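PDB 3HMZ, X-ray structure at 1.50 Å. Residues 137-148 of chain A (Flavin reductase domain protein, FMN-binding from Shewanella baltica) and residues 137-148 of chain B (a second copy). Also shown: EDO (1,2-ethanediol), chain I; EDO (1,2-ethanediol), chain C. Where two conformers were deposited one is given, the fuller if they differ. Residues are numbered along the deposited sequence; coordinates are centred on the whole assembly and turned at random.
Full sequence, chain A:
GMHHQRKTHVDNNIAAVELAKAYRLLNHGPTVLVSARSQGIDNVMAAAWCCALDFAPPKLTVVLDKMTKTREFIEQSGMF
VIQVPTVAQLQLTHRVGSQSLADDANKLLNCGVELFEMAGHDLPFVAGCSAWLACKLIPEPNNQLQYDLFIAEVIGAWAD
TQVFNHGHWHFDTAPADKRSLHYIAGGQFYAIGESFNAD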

# COMPACT_ATOMS: atom_id res chain seq x y z
N LEU A 137 1.79 -17.81 7.14
CA LEU A 137 2.01 -16.95 8.29
C LEU A 137 3.35 -17.23 8.98
O LEU A 137 3.73 -18.38 9.17
CB LEU A 137 0.89 -17.12 9.33
CG LEU A 137 0.88 -16.23 10.58
CD1 LEU A 137 0.70 -14.74 10.21
CD2 LEU A 137 -0.16 -16.71 11.60
N ILE A 138 4.05 -16.17 9.33
CA ILE A 138 5.24 -16.22 10.20
C ILE A 138 4.73 -15.69 11.55
O ILE A 138 4.58 -14.48 11.72
CB ILE A 138 6.39 -15.36 9.69
CG1 ILE A 138 6.82 -15.82 8.32
CG2 ILE A 138 7.59 -15.42 10.75
CD1 ILE A 138 7.84 -14.92 7.68
N PRO A 139 4.43 -16.59 12.52
CA PRO A 139 3.81 -16.09 13.75
C PRO A 139 4.65 -15.09 14.53
O PRO A 139 5.84 -15.33 14.73
CB PRO A 139 3.57 -17.38 14.56
CG PRO A 139 3.52 -18.46 13.54
CD PRO A 139 4.52 -18.06 12.51
N GLU A 140 4.04 -13.97 14.90
CA GLU A 140 4.69 -12.88 15.63
C GLU A 140 3.70 -12.44 16.67
O GLU A 140 2.93 -11.51 16.46
CB GLU A 140 5.08 -11.76 14.66
CG GLU A 140 6.24 -12.08 13.74
CD GLU A 140 7.58 -12.12 14.42
OE1 GLU A 140 7.67 -11.66 15.59
OE2 GLU A 140 8.54 -12.62 13.82
N PRO A 141 3.67 -13.12 17.86
CA PRO A 141 2.66 -12.80 18.85
C PRO A 141 2.49 -11.35 19.23
O PRO A 141 1.37 -10.88 19.29
CB PRO A 141 3.07 -13.64 20.07
CG PRO A 141 3.75 -14.80 19.45
CD PRO A 141 4.50 -14.28 18.26
N ASN A 142 3.58 -10.63 19.47
CA ASN A 142 3.49 -9.24 19.90
C ASN A 142 2.92 -8.34 18.82
O ASN A 142 2.05 -7.53 19.08
CB ASN A 142 4.85 -8.69 20.32
CG ASN A 142 4.70 -7.37 21.03
OD1 ASN A 142 4.07 -7.30 22.07
ND2 ASN A 142 5.20 -6.30 20.42
N ASN A 143 3.40 -8.52 17.59
CA ASN A 143 2.86 -7.71 16.48
C ASN A 143 1.37 -7.95 16.30
O ASN A 143 0.58 -7.01 16.10
CB ASN A 143 3.53 -8.05 15.14
CG ASN A 143 4.91 -7.48 14.98
OD1 ASN A 143 5.31 -6.56 15.69
ND2 ASN A 143 5.63 -7.98 13.97
N GLN A 144 0.97 -9.21 16.40
CA GLN A 144 -0.43 -9.56 16.17
C GLN A 144 -1.37 -9.04 17.26
O GLN A 144 -2.49 -8.57 17.00
CB GLN A 144 -0.56 -11.08 15.96
CG GLN A 144 0.12 -11.54 14.67
CD GLN A 144 0.35 -13.04 14.56
OE1 GLN A 144 1.30 -13.47 13.91
NE2 GLN A 144 -0.51 -13.85 15.21
N LEU A 145 -0.89 -9.07 18.52
CA LEU A 145 -1.69 -8.59 19.63
C LEU A 145 -1.70 -7.07 19.74
O LEU A 145 -2.78 -6.44 19.86
CB LEU A 145 -1.12 -9.18 20.95
CG LEU A 145 -1.89 -8.82 22.22
CD1 LEU A 145 -3.34 -9.26 22.17
CD2 LEU A 145 -1.13 -9.42 23.45
N GLN A 146 -0.50 -6.49 19.71
CA GLN A 146 -0.33 -5.04 19.90
C GLN A 146 -0.76 -4.18 18.71
O GLN A 146 -1.34 -3.13 18.90
CB GLN A 146 1.12 -4.70 20.26
CG GLN A 146 1.59 -5.35 21.56
CD GLN A 146 0.71 -4.99 22.71
OE1 GLN A 146 0.22 -3.87 22.80
NE2 GLN A 146 0.51 -5.94 23.61
N TYR A 147 -0.48 -4.67 17.50
CA TYR A 147 -0.74 -3.90 16.27
C TYR A 147 -1.64 -4.57 15.28
O TYR A 147 -1.83 -4.01 14.20
CB TYR A 147 0.61 -3.63 15.59
CG TYR A 147 1.63 -2.91 16.45
CD1 TYR A 147 1.42 -1.59 16.81
CD2 TYR A 147 2.81 -3.53 16.84
CE1 TYR A 147 2.34 -0.92 17.64
CE2 TYR A 147 3.75 -2.86 17.64
CZ TYR A 147 3.51 -1.55 18.00
OH TYR A 147 4.46 -0.87 18.76
N ASP A 148 -2.20 -5.74 15.57
CA ASP A 148 -3.06 -6.44 14.56
C ASP A 148 -2.30 -6.66 13.25
O ASP A 148 -2.88 -6.76 12.20
CB ASP A 148 -4.37 -5.66 14.35
CG ASP A 148 -5.17 -5.52 15.61
OD1 ASP A 148 -5.08 -6.47 16.44
OD2 ASP A 148 -5.84 -4.48 15.79
C1 EDO I . -7.43 -2.44 11.97
O1 EDO I . -8.84 -2.32 12.21
C2 EDO I . -6.77 -3.11 13.16
O2 EDO I . -6.31 -2.19 14.16
C1 EDO C . 13.69 -3.74 1.76
O1 EDO C . 14.80 -3.56 0.87
C2 EDO C . 14.19 -4.21 3.12
O2 EDO C . 14.24 -5.64 3.24
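Chain B (137-148) LIPEPNNQLQYD

Residues 137-148 of chain B meet the same residues of chain A about an exact two-fold axis, so each contact away from the axis occurs twice and the register runs in opposite senses: the CA atoms of N143(A) and N143(B) are 8.7 Å apart, the CA of I138(A) is nearest the CA of Y147(B), 11.3 Å away, and the CA of Y147(A) nearest that of I138(B) at the same distance. As in chain A, chain B comes in on a strand that includes L137(B), passes P139(B) and enters a helix at P141(B), with E140(B) at the N-cap position. The backbone N of E140(B) donates to OE1 of its own Q144(B) at 3.0 Å, and the backbone O of E140(B) accepts from N of Q144(B), also at 3.0 Å. D148(B) leaves helical geometry with positive phi.

At the centre, the two N143 side chains, both m, pair amide to amide: ND2 of N143(B) donates to OD1 of N143(A) and ND2 of N143(A) to OD1 of N143(B), each at 2.9 Å. N143(A) OD1 and N143(B) OD1 lie 3.4 Å apart; both are acceptors and do not bond to each other. Outward from this pair, OH of Y147(B) donates to OE2 of E140(A) at 2.6 Å, a short bond to a carboxylate lying at the ring edge, while CG2 of I138(A) packs 3.3 Å from the same Y147(B) OH. Symmetry repeats both contacts with Y147(A), E140(B) and I138(B).

The other carboxylate oxygen is served by water. OE1 of E140(A) is 4.0 Å from ND2 of N142(B), too far for a direct bond, and water 1 bridges them, donating to E140(A) OE1 (3.2 Å) and accepting from N142(B) ND2 (2.7 Å). Its second donation, to N143(B) OD1 (2.7 Å), gives that oxygen two donors. Water 2 does likewise for E140(B), N142(A) and N143(A). Away from the contact, D148(B) OD2 accepts from O2 of the ethanediol EDO (chain C) at 2.9 Å.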

# COMPACT_ATOMS: atom_id res chain seq x y z
N LEU B 137 8.53 7.62 15.51
CA LEU B 137 8.87 6.21 15.58
C LEU B 137 8.45 5.58 16.92
O LEU B 137 8.64 6.17 17.97
CB LEU B 137 10.38 6.00 15.40
CG LEU B 137 10.94 4.57 15.35
CD1 LEU B 137 10.39 3.79 14.12
CD2 LEU B 137 12.47 4.56 15.41
N ILE B 138 7.87 4.40 16.84
CA ILE B 138 7.61 3.53 18.01
C ILE B 138 8.70 2.45 17.90
O ILE B 138 8.56 1.52 17.10
CB ILE B 138 6.23 2.91 17.98
CG1 ILE B 138 5.16 3.99 17.98
CG2 ILE B 138 6.08 1.94 19.24
CD1 ILE B 138 3.78 3.46 17.80
N PRO B 139 9.79 2.55 18.69
CA PRO B 139 10.89 1.60 18.48
C PRO B 139 10.50 0.14 18.72
O PRO B 139 9.86 -0.17 19.72
CB PRO B 139 11.95 2.07 19.49
CG PRO B 139 11.64 3.50 19.72
CD PRO B 139 10.15 3.58 19.68
N GLU B 140 10.84 -0.72 17.76
CA GLU B 140 10.54 -2.15 17.78
C GLU B 140 11.79 -2.84 17.30
O GLU B 140 11.92 -3.14 16.12
CB GLU B 140 9.31 -2.44 16.92
CG GLU B 140 8.00 -1.96 17.49
CD GLU B 140 7.50 -2.77 18.67
OE1 GLU B 140 8.06 -3.86 18.92
OE2 GLU B 140 6.58 -2.30 19.35
N PRO B 141 12.77 -3.10 18.22
CA PRO B 141 14.03 -3.67 17.77
C PRO B 141 13.98 -4.90 16.89
O PRO B 141 14.67 -4.95 15.90
CB PRO B 141 14.77 -3.97 19.09
CG PRO B 141 14.23 -2.94 20.01
CD PRO B 141 12.78 -2.78 19.66
N ASN B 142 13.15 -5.88 17.25
CA ASN B 142 13.09 -7.12 16.48
C ASN B 142 12.53 -6.90 15.08
O ASN B 142 13.08 -7.40 14.11
CB ASN B 142 12.24 -8.18 17.18
CG ASN B 142 12.42 -9.53 16.54
OD1 ASN B 142 13.52 -10.06 16.52
ND2 ASN B 142 11.37 -10.05 15.93
N ASN B 143 11.45 -6.14 15.00
CA ASN B 143 10.87 -5.85 13.66
C ASN B 143 11.89 -5.13 12.77
O ASN B 143 12.03 -5.45 11.58
CB ASN B 143 9.64 -4.95 13.75
CG ASN B 143 8.39 -5.65 14.21
OD1 ASN B 143 8.30 -6.88 14.18
ND2 ASN B 143 7.38 -4.86 14.57
N GLN B 144 12.60 -4.18 13.37
CA GLN B 144 13.54 -3.37 12.59
C GLN B 144 14.75 -4.17 12.10
O GLN B 144 15.24 -4.01 10.97
CB GLN B 144 13.93 -2.12 13.38
CG GLN B 144 12.75 -1.17 13.58
CD GLN B 144 12.95 -0.09 14.64
OE1 GLN B 144 11.99 0.35 15.26
NE2 GLN B 144 14.21 0.32 14.87
N LEU B 145 15.23 -5.09 12.96
CA LEU B 145 16.38 -5.91 12.60
C LEU B 145 16.02 -7.06 11.67
O LEU B 145 16.67 -7.27 10.62
CB LEU B 145 17.00 -6.49 13.90
CG LEU B 145 18.26 -7.34 13.70
CD1 LEU B 145 19.38 -6.57 13.02
CD2 LEU B 145 18.70 -7.92 15.09
N GLN B 146 14.98 -7.80 12.06
CA GLN B 146 14.56 -9.01 11.33
C GLN B 146 13.85 -8.74 10.01
O GLN B 146 14.07 -9.43 9.04
CB GLN B 146 13.68 -9.90 12.20
CG GLN B 146 14.37 -10.40 13.46
CD GLN B 146 15.63 -11.14 13.14
OE1 GLN B 146 15.71 -11.85 12.16
NE2 GLN B 146 16.63 -10.98 14.00
N TYR B 147 13.01 -7.70 9.99
CA TYR B 147 12.17 -7.38 8.82
C TYR B 147 12.36 -6.01 8.24
O TYR B 147 11.64 -5.67 7.32
CB TYR B 147 10.70 -7.53 9.24
CG TYR B 147 10.33 -8.89 9.79
CD1 TYR B 147 10.33 -10.01 8.96
CD2 TYR B 147 9.94 -9.04 11.11
CE1 TYR B 147 10.02 -11.27 9.48
CE2 TYR B 147 9.59 -10.30 11.63
CZ TYR B 147 9.61 -11.40 10.80
OH TYR B 147 9.24 -12.64 11.29
N ASP B 148 13.29 -5.20 8.76
CA ASP B 148 13.44 -3.81 8.22
C ASP B 148 12.13 -3.04 8.31
O ASP B 148 11.89 -2.12 7.55
CB ASP B 148 14.00 -3.85 6.78
CG ASP B 148 15.35 -4.52 6.71
OD1 ASP B 148 16.09 -4.40 7.73
OD2 ASP B 148 15.63 -5.18 5.69
O HOH W 1 8.93 -8.79 16.02
O HOH W 2 6.61 -6.55 18.08